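Lipoprotein (Actinomyces odontolyticus, PDB 3UP9) probably binds L-methionine as the substrate-binding lipoprotein of an uptake system, and holds selenomethionine in this crystal. Local coordinates at residues G106-I111 with D167-V172. Numbering follows the deposited sequence.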
ATOM      1  N   GLY A 106       2.070 -26.049  13.810  1.00 55.27           N
ATOM      2  CA  GLY A 106       1.809 -26.363  12.388  1.00 54.76           C
ATOM      3  C   GLY A 106       0.714 -25.521  11.736  1.00 51.88           C
ATOM      4  O   GLY A 106       0.166 -25.883  10.701  1.00 53.52           O
ATOM      5  N   GLY A 107       0.419 -24.379  12.335  1.00 49.81           N
ATOM      6  CA  GLY A 107      -0.582 -23.440  11.820  1.00 49.93           C
ATOM      7  C   GLY A 107      -0.045 -22.703  10.606  1.00 48.90           C
ATOM      8  O   GLY A 107       1.109 -22.895  10.237  1.00 50.05           O
ATOM      9  N   THR A 108      -0.869 -21.861   9.995  1.00 46.86           N
ATOM     10  CA  THR A 108      -0.518 -21.234   8.721  1.00 44.62           C
ATOM     11  C   THR A 108      -0.696 -19.708   8.742  1.00 42.50           C
ATOM     12  O   THR A 108      -1.590 -19.217   9.376  1.00 40.63           O
ATOM     13  CB  THR A 108      -1.390 -21.800   7.604  1.00 44.45           C
ATOM     14  OG1 THR A 108      -2.751 -21.661   7.988  1.00 41.65           O
ATOM     15  CG2 THR A 108      -1.019 -23.292   7.289  1.00 45.01           C
ATOM     16  N   ILE A 109       0.189 -18.970   8.064  1.00 43.27           N
ATOM     17  CA  ILE A 109       0.102 -17.515   7.959  1.00 41.09           C
ATOM     18  C   ILE A 109       0.232 -17.201   6.485  1.00 40.11           C
ATOM     19  O   ILE A 109       1.230 -17.516   5.878  1.00 38.51           O
ATOM     20  CB  ILE A 109       1.185 -16.752   8.756  1.00 41.30           C
ATOM     21  CG1 ILE A 109       1.088 -17.080  10.266  1.00 41.34           C
ATOM     22  CG2 ILE A 109       1.070 -15.235   8.520  1.00 38.97           C
ATOM     23  CD1 ILE A 109       2.037 -16.308  11.165  1.00 39.48           C
ATOM     24  N   GLY A 110      -0.835 -16.640   5.923  1.00 40.32           N
ATOM     25  CA  GLY A 110      -0.808 -16.062   4.589  1.00 40.14           C
ATOM     26  C   GLY A 110       0.072 -14.833   4.508  1.00 40.00           C
ATOM     27  O   GLY A 110       0.019 -13.958   5.378  1.00 42.46           O
ATOM     28  N   ILE A 111       0.870 -14.754   3.459  1.00 40.35           N
ATOM     29  CA  ILE A 111       1.840 -13.676   3.279  1.00 39.09           C
ATOM     30  C   ILE A 111       1.882 -13.335   1.782  1.00 40.44           C
ATOM     31  O   ILE A 111       1.855 -14.211   0.935  1.00 41.00           O
ATOM     32  CB  ILE A 111       3.233 -14.106   3.829  1.00 39.21           C
ATOM     33  CG1 ILE A 111       4.207 -12.920   3.955  1.00 37.94           C
ATOM     34  CG2 ILE A 111       3.830 -15.270   3.003  1.00 39.75           C
ATOM     35  CD1 ILE A 111       5.331 -13.168   4.968  1.00 37.78           C
ATOM     36  N   ASP A 167      -8.960 -19.826   4.935  1.00 49.46           N
ATOM     37  CA  ASP A 167      -8.136 -21.036   4.892  1.00 50.63           C
ATOM     38  C   ASP A 167      -7.068 -21.130   5.954  1.00 47.64           C
ATOM     39  O   ASP A 167      -6.760 -22.206   6.434  1.00 46.82           O
ATOM     40  CB  ASP A 167      -7.451 -21.074   3.528  1.00 52.98           C
ATOM     41  CG  ASP A 167      -8.445 -20.948   2.401  1.00 54.67           C
ATOM     42  OD1 ASP A 167      -9.417 -21.741   2.417  1.00 55.86           O
ATOM     43  OD2 ASP A 167      -8.258 -20.054   1.550  1.00 55.67           O
ATOM     44  N   PHE A 168      -6.474 -19.991   6.282  1.00 45.99           N
ATOM     45  CA  PHE A 168      -5.303 -19.930   7.133  1.00 44.41           C
ATOM     46  C   PHE A 168      -5.645 -19.300   8.529  1.00 45.51           C
ATOM     47  O   PHE A 168      -6.594 -18.534   8.708  1.00 43.73           O
ATOM     48  CB  PHE A 168      -4.187 -19.110   6.423  1.00 42.16           C
ATOM     49  CG  PHE A 168      -3.824 -19.588   5.019  1.00 42.36           C
ATOM     50  CD1 PHE A 168      -3.728 -20.946   4.716  1.00 44.99           C
ATOM     51  CD2 PHE A 168      -3.513 -18.675   4.023  1.00 40.76           C
ATOM     52  CE1 PHE A 168      -3.379 -21.377   3.426  1.00 46.82           C
ATOM     53  CE2 PHE A 168      -3.160 -19.086   2.740  1.00 43.44           C
ATOM     54  CZ  PHE A 168      -3.091 -20.438   2.428  1.00 45.39           C
ATOM     55  N   ASP A 169      -4.807 -19.589   9.509  1.00 46.41           N
ATOM     56  CA  ASP A 169      -4.967 -19.061  10.868  1.00 44.75           C
ATOM     57  C   ASP A 169      -4.854 -17.512  10.926  1.00 42.66           C
ATOM     58  O   ASP A 169      -5.584 -16.861  11.666  1.00 40.69           O
ATOM     59  CB  ASP A 169      -3.937 -19.755  11.786  1.00 44.78           C
ATOM     60  CG  ASP A 169      -4.237 -21.260  12.007  1.00 45.74           C
ATOM     61  OD1 ASP A 169      -5.223 -21.562  12.724  1.00 47.53           O
ATOM     62  OD2 ASP A 169      -3.469 -22.118  11.510  1.00 44.44           O
ATOM     63  N   TYR A 170      -3.956 -16.955  10.119  1.00 40.91           N
ATOM     64  CA  TYR A 170      -3.701 -15.516  10.069  1.00 40.81           C
ATOM     65  C   TYR A 170      -3.322 -15.166   8.668  1.00 40.33           C
ATOM     66  O   TYR A 170      -2.922 -16.040   7.915  1.00 40.86           O
ATOM     67  CB  TYR A 170      -2.515 -15.082  10.985  1.00 41.20           C
ATOM     68  CG  TYR A 170      -2.663 -15.534  12.410  1.00 41.58           C
ATOM     69  CD1 TYR A 170      -2.299 -16.814  12.778  1.00 42.65           C
ATOM     70  CD2 TYR A 170      -3.223 -14.736  13.343  1.00 38.69           C
ATOM     71  CE1 TYR A 170      -2.497 -17.272  14.059  1.00 43.45           C
ATOM     72  CE2 TYR A 170      -3.405 -15.176  14.631  1.00 41.02           C
ATOM     73  CZ  TYR A 170      -3.050 -16.450  15.003  1.00 42.85           C
ATOM     74  OH  TYR A 170      -3.204 -16.906  16.321  1.00 39.87           O
ATOM     75  N   ALA A 171      -3.395 -13.884   8.327  1.00 39.55           N
ATOM     76  CA  ALA A 171      -2.744 -13.401   7.080  1.00 38.96           C
ATOM     77  C   ALA A 171      -2.215 -11.999   7.319  1.00 37.81           C
ATOM     78  O   ALA A 171      -2.845 -11.257   8.069  1.00 37.86           O
ATOM     79  CB  ALA A 171      -3.727 -13.427   5.913  1.00 37.92           C
ATOM     80  N   VAL A 172      -1.066 -11.645   6.741  1.00 37.35           N
ATOM     81  CA  VAL A 172      -0.559 -10.250   6.817  1.00 36.42           C
ATOM     82  C   VAL A 172      -1.069  -9.479   5.602  1.00 36.17           C
ATOM     83  O   VAL A 172      -0.881  -9.916   4.485  1.00 37.12           O
ATOM     84  CB  VAL A 172       0.994 -10.172   6.942  1.00 37.32           C
ATOM     85  CG1 VAL A 172       1.428  -8.740   7.262  1.00 32.90           C
ATOM     86  CG2 VAL A 172       1.486 -11.168   8.039  1.00 35.52           C
TER
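T108 turns OG1 between its backbone N and carbonyl carbon (chi1 54°), where the hydroxyl oxygen accepts the N-H of D169 at 3.3 Å from N to OG1. D169 in turn sets CG anti to its own carbonyl carbon (chi1 -68°), and its OD2 takes the N-H of T108 through the anti lone pair, 3.0 Å from N to OD2. The pairing is reciprocal, side chain to backbone each way, while the other carboxylate oxygen, OD1, bonds to H97. F168 CD1 lies 3.8 Å from T108 CB, and CD2, the other ortho carbon, comes equally near G110 CA; an alanine here would remove the ring and probably leave a gap beside G110 CA and T108 CB. Beyond this start the chains run as neighbouring parallel strands of the five-stranded mixed sheet in one lobe of the periplasmic-binding-protein-like fold, with 107-112 between 170-173 and 151-156. The two peptides flanking G110 both bond across: its N-H reaches Y170 O at 2.9 Å, and its carbonyl O receives V172 N at the same distance. On the face carrying I109 and Y170, I109 CG1 packs obliquely against Y170 CB at 4.2 Å. I109 CG2 meets V172 CG2 at 4.1 Å, and V172 also touches A121 and L125 of helix 115-127.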